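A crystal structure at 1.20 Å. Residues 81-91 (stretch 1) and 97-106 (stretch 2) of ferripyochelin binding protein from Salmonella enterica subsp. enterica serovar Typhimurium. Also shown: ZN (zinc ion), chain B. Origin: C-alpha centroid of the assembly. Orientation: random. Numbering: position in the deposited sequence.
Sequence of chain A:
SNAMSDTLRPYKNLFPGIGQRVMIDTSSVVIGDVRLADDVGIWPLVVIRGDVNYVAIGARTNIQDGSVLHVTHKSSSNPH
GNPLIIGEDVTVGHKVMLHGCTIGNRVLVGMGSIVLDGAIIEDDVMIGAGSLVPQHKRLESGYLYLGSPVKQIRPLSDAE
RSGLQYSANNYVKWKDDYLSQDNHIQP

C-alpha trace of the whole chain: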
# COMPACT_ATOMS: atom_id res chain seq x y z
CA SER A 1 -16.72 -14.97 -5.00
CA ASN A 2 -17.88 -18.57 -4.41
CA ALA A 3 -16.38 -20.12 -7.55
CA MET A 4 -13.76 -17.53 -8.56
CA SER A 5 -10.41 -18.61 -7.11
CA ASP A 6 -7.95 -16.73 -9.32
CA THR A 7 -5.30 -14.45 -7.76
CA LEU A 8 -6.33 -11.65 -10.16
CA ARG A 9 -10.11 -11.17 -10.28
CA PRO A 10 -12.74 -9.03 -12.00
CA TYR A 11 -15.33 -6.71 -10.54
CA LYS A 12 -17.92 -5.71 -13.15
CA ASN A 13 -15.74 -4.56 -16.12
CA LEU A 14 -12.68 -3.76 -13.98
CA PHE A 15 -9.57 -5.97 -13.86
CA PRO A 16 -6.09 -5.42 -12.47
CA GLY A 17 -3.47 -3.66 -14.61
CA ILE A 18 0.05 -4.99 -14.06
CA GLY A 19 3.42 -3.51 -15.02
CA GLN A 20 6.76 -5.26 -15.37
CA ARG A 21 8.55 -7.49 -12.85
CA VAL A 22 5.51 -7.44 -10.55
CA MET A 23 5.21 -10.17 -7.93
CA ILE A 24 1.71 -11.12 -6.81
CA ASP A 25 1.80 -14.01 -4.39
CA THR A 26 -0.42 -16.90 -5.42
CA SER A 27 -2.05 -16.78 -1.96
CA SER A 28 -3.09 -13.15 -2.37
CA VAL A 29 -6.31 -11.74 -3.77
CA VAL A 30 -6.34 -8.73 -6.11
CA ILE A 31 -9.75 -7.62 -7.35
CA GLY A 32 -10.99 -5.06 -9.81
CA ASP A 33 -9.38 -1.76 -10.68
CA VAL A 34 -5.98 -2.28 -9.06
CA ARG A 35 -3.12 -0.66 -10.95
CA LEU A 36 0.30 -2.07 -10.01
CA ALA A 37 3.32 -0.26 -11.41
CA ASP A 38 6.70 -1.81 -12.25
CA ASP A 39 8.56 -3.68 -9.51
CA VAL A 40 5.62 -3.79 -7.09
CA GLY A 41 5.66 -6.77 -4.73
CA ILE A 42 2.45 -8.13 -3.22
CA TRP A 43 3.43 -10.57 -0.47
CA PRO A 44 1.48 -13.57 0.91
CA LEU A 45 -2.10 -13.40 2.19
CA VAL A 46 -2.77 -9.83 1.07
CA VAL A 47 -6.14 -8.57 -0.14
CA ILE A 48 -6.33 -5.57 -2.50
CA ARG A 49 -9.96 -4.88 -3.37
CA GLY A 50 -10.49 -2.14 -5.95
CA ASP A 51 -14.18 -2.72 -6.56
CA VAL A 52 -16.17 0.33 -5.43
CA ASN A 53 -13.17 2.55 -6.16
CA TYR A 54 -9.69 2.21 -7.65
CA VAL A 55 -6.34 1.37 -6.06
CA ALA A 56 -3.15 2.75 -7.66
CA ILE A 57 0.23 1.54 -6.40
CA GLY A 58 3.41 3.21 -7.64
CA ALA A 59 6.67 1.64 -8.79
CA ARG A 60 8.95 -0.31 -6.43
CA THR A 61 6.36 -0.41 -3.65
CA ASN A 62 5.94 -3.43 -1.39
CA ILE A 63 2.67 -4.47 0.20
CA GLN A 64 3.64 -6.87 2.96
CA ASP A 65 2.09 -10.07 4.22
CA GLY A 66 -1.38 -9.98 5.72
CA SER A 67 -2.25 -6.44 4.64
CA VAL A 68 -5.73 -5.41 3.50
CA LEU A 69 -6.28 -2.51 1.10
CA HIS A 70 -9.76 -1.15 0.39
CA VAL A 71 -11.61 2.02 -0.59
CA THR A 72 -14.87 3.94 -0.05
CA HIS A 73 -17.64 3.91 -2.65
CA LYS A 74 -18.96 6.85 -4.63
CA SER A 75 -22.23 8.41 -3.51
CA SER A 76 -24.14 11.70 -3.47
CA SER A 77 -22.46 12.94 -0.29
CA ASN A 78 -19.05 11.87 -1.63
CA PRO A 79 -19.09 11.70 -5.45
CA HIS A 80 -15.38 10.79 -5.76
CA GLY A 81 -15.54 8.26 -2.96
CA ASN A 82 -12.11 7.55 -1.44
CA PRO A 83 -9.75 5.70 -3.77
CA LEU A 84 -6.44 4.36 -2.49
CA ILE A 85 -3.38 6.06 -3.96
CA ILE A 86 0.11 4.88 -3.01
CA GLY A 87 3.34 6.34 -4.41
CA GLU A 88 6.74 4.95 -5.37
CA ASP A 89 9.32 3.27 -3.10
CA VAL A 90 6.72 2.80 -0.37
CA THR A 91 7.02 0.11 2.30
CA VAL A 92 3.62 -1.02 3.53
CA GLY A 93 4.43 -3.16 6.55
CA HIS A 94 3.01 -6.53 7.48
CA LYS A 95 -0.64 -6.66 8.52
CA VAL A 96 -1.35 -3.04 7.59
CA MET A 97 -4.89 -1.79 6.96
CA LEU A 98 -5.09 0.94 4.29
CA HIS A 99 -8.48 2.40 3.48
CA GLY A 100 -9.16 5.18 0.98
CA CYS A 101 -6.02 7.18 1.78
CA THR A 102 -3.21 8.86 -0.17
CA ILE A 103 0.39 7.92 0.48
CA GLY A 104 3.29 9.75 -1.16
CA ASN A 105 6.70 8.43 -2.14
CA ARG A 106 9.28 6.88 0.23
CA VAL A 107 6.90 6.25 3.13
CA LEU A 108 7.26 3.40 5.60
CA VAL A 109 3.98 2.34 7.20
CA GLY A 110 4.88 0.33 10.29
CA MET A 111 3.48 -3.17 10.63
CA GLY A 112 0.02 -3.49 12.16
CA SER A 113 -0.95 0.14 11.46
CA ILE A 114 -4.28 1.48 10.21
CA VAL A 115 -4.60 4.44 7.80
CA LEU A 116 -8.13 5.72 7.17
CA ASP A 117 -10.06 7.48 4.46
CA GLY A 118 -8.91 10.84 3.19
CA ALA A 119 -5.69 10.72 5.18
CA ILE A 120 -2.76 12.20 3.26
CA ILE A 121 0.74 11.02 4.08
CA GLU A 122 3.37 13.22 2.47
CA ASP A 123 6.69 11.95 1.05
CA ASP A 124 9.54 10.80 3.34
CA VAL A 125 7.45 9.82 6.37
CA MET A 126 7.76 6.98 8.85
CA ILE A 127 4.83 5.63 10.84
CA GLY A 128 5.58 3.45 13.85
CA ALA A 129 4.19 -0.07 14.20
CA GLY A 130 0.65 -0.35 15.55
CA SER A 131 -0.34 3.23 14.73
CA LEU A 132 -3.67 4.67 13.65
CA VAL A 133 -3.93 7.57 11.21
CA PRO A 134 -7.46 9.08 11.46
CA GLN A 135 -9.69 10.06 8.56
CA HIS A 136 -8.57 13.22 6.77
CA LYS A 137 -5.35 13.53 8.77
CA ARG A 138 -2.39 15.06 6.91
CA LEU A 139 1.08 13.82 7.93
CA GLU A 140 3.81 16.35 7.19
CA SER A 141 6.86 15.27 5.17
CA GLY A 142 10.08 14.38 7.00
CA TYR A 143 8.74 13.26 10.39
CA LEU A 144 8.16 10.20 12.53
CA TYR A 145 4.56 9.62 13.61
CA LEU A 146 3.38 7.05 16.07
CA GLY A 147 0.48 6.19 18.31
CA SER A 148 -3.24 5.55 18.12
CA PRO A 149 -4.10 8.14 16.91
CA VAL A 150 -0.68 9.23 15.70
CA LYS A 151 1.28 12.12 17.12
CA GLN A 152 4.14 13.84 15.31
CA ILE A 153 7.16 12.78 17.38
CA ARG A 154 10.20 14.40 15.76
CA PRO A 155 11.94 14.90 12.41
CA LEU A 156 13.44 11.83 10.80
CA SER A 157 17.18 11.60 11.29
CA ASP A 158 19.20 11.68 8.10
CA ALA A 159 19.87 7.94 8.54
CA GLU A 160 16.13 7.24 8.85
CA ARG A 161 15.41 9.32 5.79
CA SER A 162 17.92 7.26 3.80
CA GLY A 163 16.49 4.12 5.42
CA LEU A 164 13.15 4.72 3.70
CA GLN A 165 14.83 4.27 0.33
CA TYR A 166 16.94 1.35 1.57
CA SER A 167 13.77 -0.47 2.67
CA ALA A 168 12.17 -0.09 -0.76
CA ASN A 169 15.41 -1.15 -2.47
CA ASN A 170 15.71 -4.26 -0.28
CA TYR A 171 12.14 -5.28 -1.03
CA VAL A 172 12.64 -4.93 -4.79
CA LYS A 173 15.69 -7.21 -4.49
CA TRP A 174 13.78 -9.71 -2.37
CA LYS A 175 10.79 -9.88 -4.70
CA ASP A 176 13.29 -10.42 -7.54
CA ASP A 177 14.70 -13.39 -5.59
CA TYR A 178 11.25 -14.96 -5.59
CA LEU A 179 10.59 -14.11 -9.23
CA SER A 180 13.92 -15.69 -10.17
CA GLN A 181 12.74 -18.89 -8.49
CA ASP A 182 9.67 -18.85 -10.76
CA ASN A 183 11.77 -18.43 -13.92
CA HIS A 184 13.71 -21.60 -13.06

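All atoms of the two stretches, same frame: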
# COMPACT_ATOMS: atom_id res chain seq x y z
N GLY A 81 -15.89 9.29 -3.92
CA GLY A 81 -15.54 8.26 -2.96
C GLY A 81 -14.15 8.52 -2.39
O GLY A 81 -13.67 9.65 -2.36
N ASN A 82 -13.50 7.46 -1.91
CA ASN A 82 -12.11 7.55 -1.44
C ASN A 82 -11.32 6.42 -2.07
O ASN A 82 -11.35 5.30 -1.57
CB ASN A 82 -12.01 7.51 0.08
CG ASN A 82 -12.76 8.66 0.73
OD1 ASN A 82 -12.20 9.75 0.93
ND2 ASN A 82 -14.01 8.43 1.07
N PRO A 83 -10.63 6.71 -3.17
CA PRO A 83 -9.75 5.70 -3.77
C PRO A 83 -8.50 5.58 -2.91
O PRO A 83 -8.29 6.37 -1.98
CB PRO A 83 -9.41 6.30 -5.14
CG PRO A 83 -9.43 7.79 -4.88
CD PRO A 83 -10.56 8.01 -3.89
N LEU A 84 -7.67 4.59 -3.22
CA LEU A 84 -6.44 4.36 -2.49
C LEU A 84 -5.28 4.63 -3.43
O LEU A 84 -5.14 3.94 -4.45
CB LEU A 84 -6.41 2.92 -1.99
CG LEU A 84 -5.13 2.48 -1.27
CD1 LEU A 84 -4.79 3.37 -0.08
CD2 LEU A 84 -5.31 1.03 -0.82
N ILE A 85 -4.46 5.62 -3.09
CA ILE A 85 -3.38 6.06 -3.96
C ILE A 85 -2.09 5.92 -3.18
O ILE A 85 -1.97 6.51 -2.11
CB ILE A 85 -3.58 7.52 -4.38
CG1 ILE A 85 -4.86 7.67 -5.21
CG2 ILE A 85 -2.35 8.02 -5.16
CD1 ILE A 85 -5.38 9.11 -5.36
N ILE A 86 -1.15 5.14 -3.70
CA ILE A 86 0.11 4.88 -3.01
C ILE A 86 1.24 5.17 -3.99
O ILE A 86 1.19 4.72 -5.14
CB ILE A 86 0.21 3.41 -2.52
CG1 ILE A 86 -0.98 3.05 -1.62
CG2 ILE A 86 1.56 3.13 -1.82
CD1 ILE A 86 -1.04 1.57 -1.27
N GLY A 87 2.24 5.92 -3.54
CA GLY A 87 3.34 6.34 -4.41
C GLY A 87 4.41 5.29 -4.63
O GLY A 87 4.16 4.09 -4.50
N GLU A 88 5.59 5.77 -5.02
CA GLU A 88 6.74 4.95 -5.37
C GLU A 88 7.65 4.72 -4.17
O GLU A 88 7.73 5.56 -3.27
CB GLU A 88 7.56 5.64 -6.47
CG GLU A 88 6.73 5.98 -7.69
CD GLU A 88 7.57 6.43 -8.88
OE1 GLU A 88 8.69 6.93 -8.70
OE2 GLU A 88 7.09 6.27 -10.02
N ASP A 89 8.34 3.58 -4.15
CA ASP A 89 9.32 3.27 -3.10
C ASP A 89 8.69 3.30 -1.71
O ASP A 89 9.33 3.74 -0.74
CB ASP A 89 10.53 4.22 -3.17
CG ASP A 89 11.26 4.12 -4.50
OD1 ASP A 89 11.73 3.01 -4.85
OD2 ASP A 89 11.31 5.13 -5.22
N VAL A 90 7.44 2.86 -1.63
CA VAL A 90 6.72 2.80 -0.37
C VAL A 90 6.86 1.41 0.23
O VAL A 90 6.79 0.41 -0.49
CB VAL A 90 5.22 3.18 -0.55
CG1 VAL A 90 4.41 2.91 0.70
CG2 VAL A 90 5.10 4.65 -0.96
N THR A 91 7.03 1.36 1.55
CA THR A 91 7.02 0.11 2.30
C THR A 91 5.77 0.05 3.15
O THR A 91 5.65 0.78 4.14
CB THR A 91 8.30 0.03 3.17
OG1 THR A 91 9.45 0.04 2.32
CG2 THR A 91 8.33 -1.24 4.02
N MET A 97 -3.57 -2.09 7.50
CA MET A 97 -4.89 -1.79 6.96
C MET A 97 -4.86 -0.42 6.31
O MET A 97 -4.65 0.58 7.03
CB MET A 97 -5.87 -1.75 8.14
CG MET A 97 -7.31 -1.44 7.77
SD MET A 97 -8.11 -2.76 6.86
CE MET A 97 -8.53 -1.94 5.32
N LEU A 98 -5.03 -0.35 4.99
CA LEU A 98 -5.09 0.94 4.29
C LEU A 98 -6.47 1.09 3.71
O LEU A 98 -6.94 0.18 3.01
CB LEU A 98 -4.08 1.00 3.14
CG LEU A 98 -2.60 0.88 3.53
CD1 LEU A 98 -1.73 1.00 2.27
CD2 LEU A 98 -2.19 1.89 4.58
N HIS A 99 -7.12 2.22 3.96
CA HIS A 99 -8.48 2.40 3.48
C HIS A 99 -8.64 3.81 2.92
O HIS A 99 -8.66 4.77 3.68
CB HIS A 99 -9.51 2.17 4.59
CG HIS A 99 -10.83 1.68 4.08
ND1 HIS A 99 -11.80 2.51 3.56
CD2 HIS A 99 -11.32 0.42 3.96
CE1 HIS A 99 -12.83 1.79 3.16
NE2 HIS A 99 -12.58 0.51 3.41
N GLY A 100 -8.76 3.93 1.60
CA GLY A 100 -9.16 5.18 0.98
C GLY A 100 -8.26 6.37 1.24
O GLY A 100 -8.72 7.51 1.22
N CYS A 101 -6.96 6.13 1.42
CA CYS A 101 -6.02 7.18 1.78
C CYS A 101 -5.06 7.47 0.62
O CYS A 101 -5.09 6.79 -0.41
CB CYS A 101 -5.25 6.78 3.04
SG CYS A 101 -4.41 5.17 2.92
N THR A 102 -4.24 8.50 0.80
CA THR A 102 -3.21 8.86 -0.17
C THR A 102 -1.87 8.81 0.52
O THR A 102 -1.68 9.43 1.58
CB THR A 102 -3.45 10.28 -0.70
OG1 THR A 102 -4.73 10.30 -1.33
CG2 THR A 102 -2.39 10.70 -1.73
N ILE A 103 -0.94 8.05 -0.06
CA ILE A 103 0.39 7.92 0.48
C ILE A 103 1.38 8.36 -0.58
O ILE A 103 1.28 7.93 -1.72
CB ILE A 103 0.68 6.47 0.89
CG1 ILE A 103 -0.34 6.04 1.94
CG2 ILE A 103 2.12 6.33 1.37
CD1 ILE A 103 -0.18 4.61 2.39
N GLY A 104 2.30 9.24 -0.22
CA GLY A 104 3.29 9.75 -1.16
C GLY A 104 4.40 8.75 -1.40
O GLY A 104 4.22 7.55 -1.25
N ASN A 105 5.55 9.26 -1.82
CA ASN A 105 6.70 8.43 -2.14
C ASN A 105 7.61 8.25 -0.94
O ASN A 105 7.72 9.14 -0.10
CB ASN A 105 7.52 9.09 -3.25
CG ASN A 105 6.70 9.41 -4.48
OD1 ASN A 105 5.91 8.60 -4.96
ND2 ASN A 105 6.89 10.61 -5.01
N ARG A 106 8.28 7.10 -0.84
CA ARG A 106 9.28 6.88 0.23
C ARG A 106 8.62 7.07 1.61
O ARG A 106 9.03 7.89 2.43
CB ARG A 106 10.51 7.78 0.06
CG ARG A 106 11.21 7.60 -1.29
CD ARG A 106 12.36 8.59 -1.45
NE ARG A 106 11.91 9.96 -1.23
CZ ARG A 106 11.27 10.70 -2.13
NH1 ARG A 106 11.05 10.24 -3.35
NH2 ARG A 106 10.86 11.92 -1.80
ZN ZN B . -13.79 -1.07 3.11
O HOH W 1 -7.26 8.90 -1.95
O HOH W 2 11.29 7.65 -4.79
O HOH W 3 -15.27 0.52 2.36
O HOH W 4 -15.70 -1.59 3.27
O HOH W 5 -14.58 -0.11 5.07

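Neighbouring coils of a parallel beta fold illustrate a general principle: branched apolar side chains stack in register on one face, the backbone ladder fixes that register, and the turns are closed by side chains that imitate or extend the ladder. The contact between residues 81-91 and 97-106, which buries 695 Å² counting both sides, is a compact example.

At its centre lie Ile86, Ile103, Leu84, Leu98 and Val90. Ile86 and Ile103 are bridge partners whose side chains leave the same face of the sheet, both in the m,t rotamer, so that equivalent branches follow one another from coil to coil; Ile86 CG1 lies 4.4 Å from Ile103 CD1. The extended arm of Ile86 also reaches Leu98, with CD1 to CD1 at 3.7 Å. Leu98 points its CA-to-CB bond toward the first stretch, whereas that of Leu84 runs sideways and the end of its side chain comes nearer. Its t,p rotamer places Leu84 CD1 4.1 Å from Leu98 CB and 3.5 Å from Cys101 SG, the small thiol adding an apolar surface at this corner. At the other end, Val90 CG2 packs 4.1 Å from Ile103 CG2. All of these residues are buried, as suits their hydrocarbon or thiol side chains.

The parallel backbone ladder holds this stack in place. Ile85 serves it with both its polar backbone atoms: Ile85 N donates to Cys101 O at 3.0 Å, and Ile103 N donates to Ile85 O at 2.8 Å, both nearly straight. Thr102 CA approaches the same carbonyl, Ile85 O, at 3.3 Å, a CA-H...O contact that supplements the stronger bond. Beyond Ile86 the ladder loosens: Gly87 N makes weak hydrogen bonds to Ile103 O (2.9 Å) and Gly104 O (3.4 Å).

Glycine suits both tight crossings. A CB on Gly87 would clash with Asn105 OD1 and Gly104 O, and one on Gly100 would clash with Asn82 CB; the positive phi of Gly100 also favours glycine.

Around the turn, a side chain takes over from the backbone. The CA-to-CB bond of Asn105 runs sideways, but the end of the side chain comes nearer and Asn105 OD1 accepts a hydrogen bond from Glu88 N at 2.8 Å, almost linear at 173°. The main chain then resumes, Arg106 N donating to Glu88 O at 2.9 Å.

The outer edge is more polar. Ile85 and Thr102 share the face away from Ile86 and Ile103, with Ile85 CD1 4.3 Å from Thr102 OG1; both are partly exposed, and the threonine hydroxyl can meet solvent. Water 1 donates to Pro83 O at 2.7 Å and is hydrogen-bonded to Thr102 OG1 at 3.0 Å, linking the stretches. Water 2 does likewise at the far end, donating to Asp89 OD2 at 2.6 Å and accepting from Arg106 NH1 at 3.0 Å. The aliphatic part of Arg106 also contributes, its CG lying 3.9 Å from Asp89 CB.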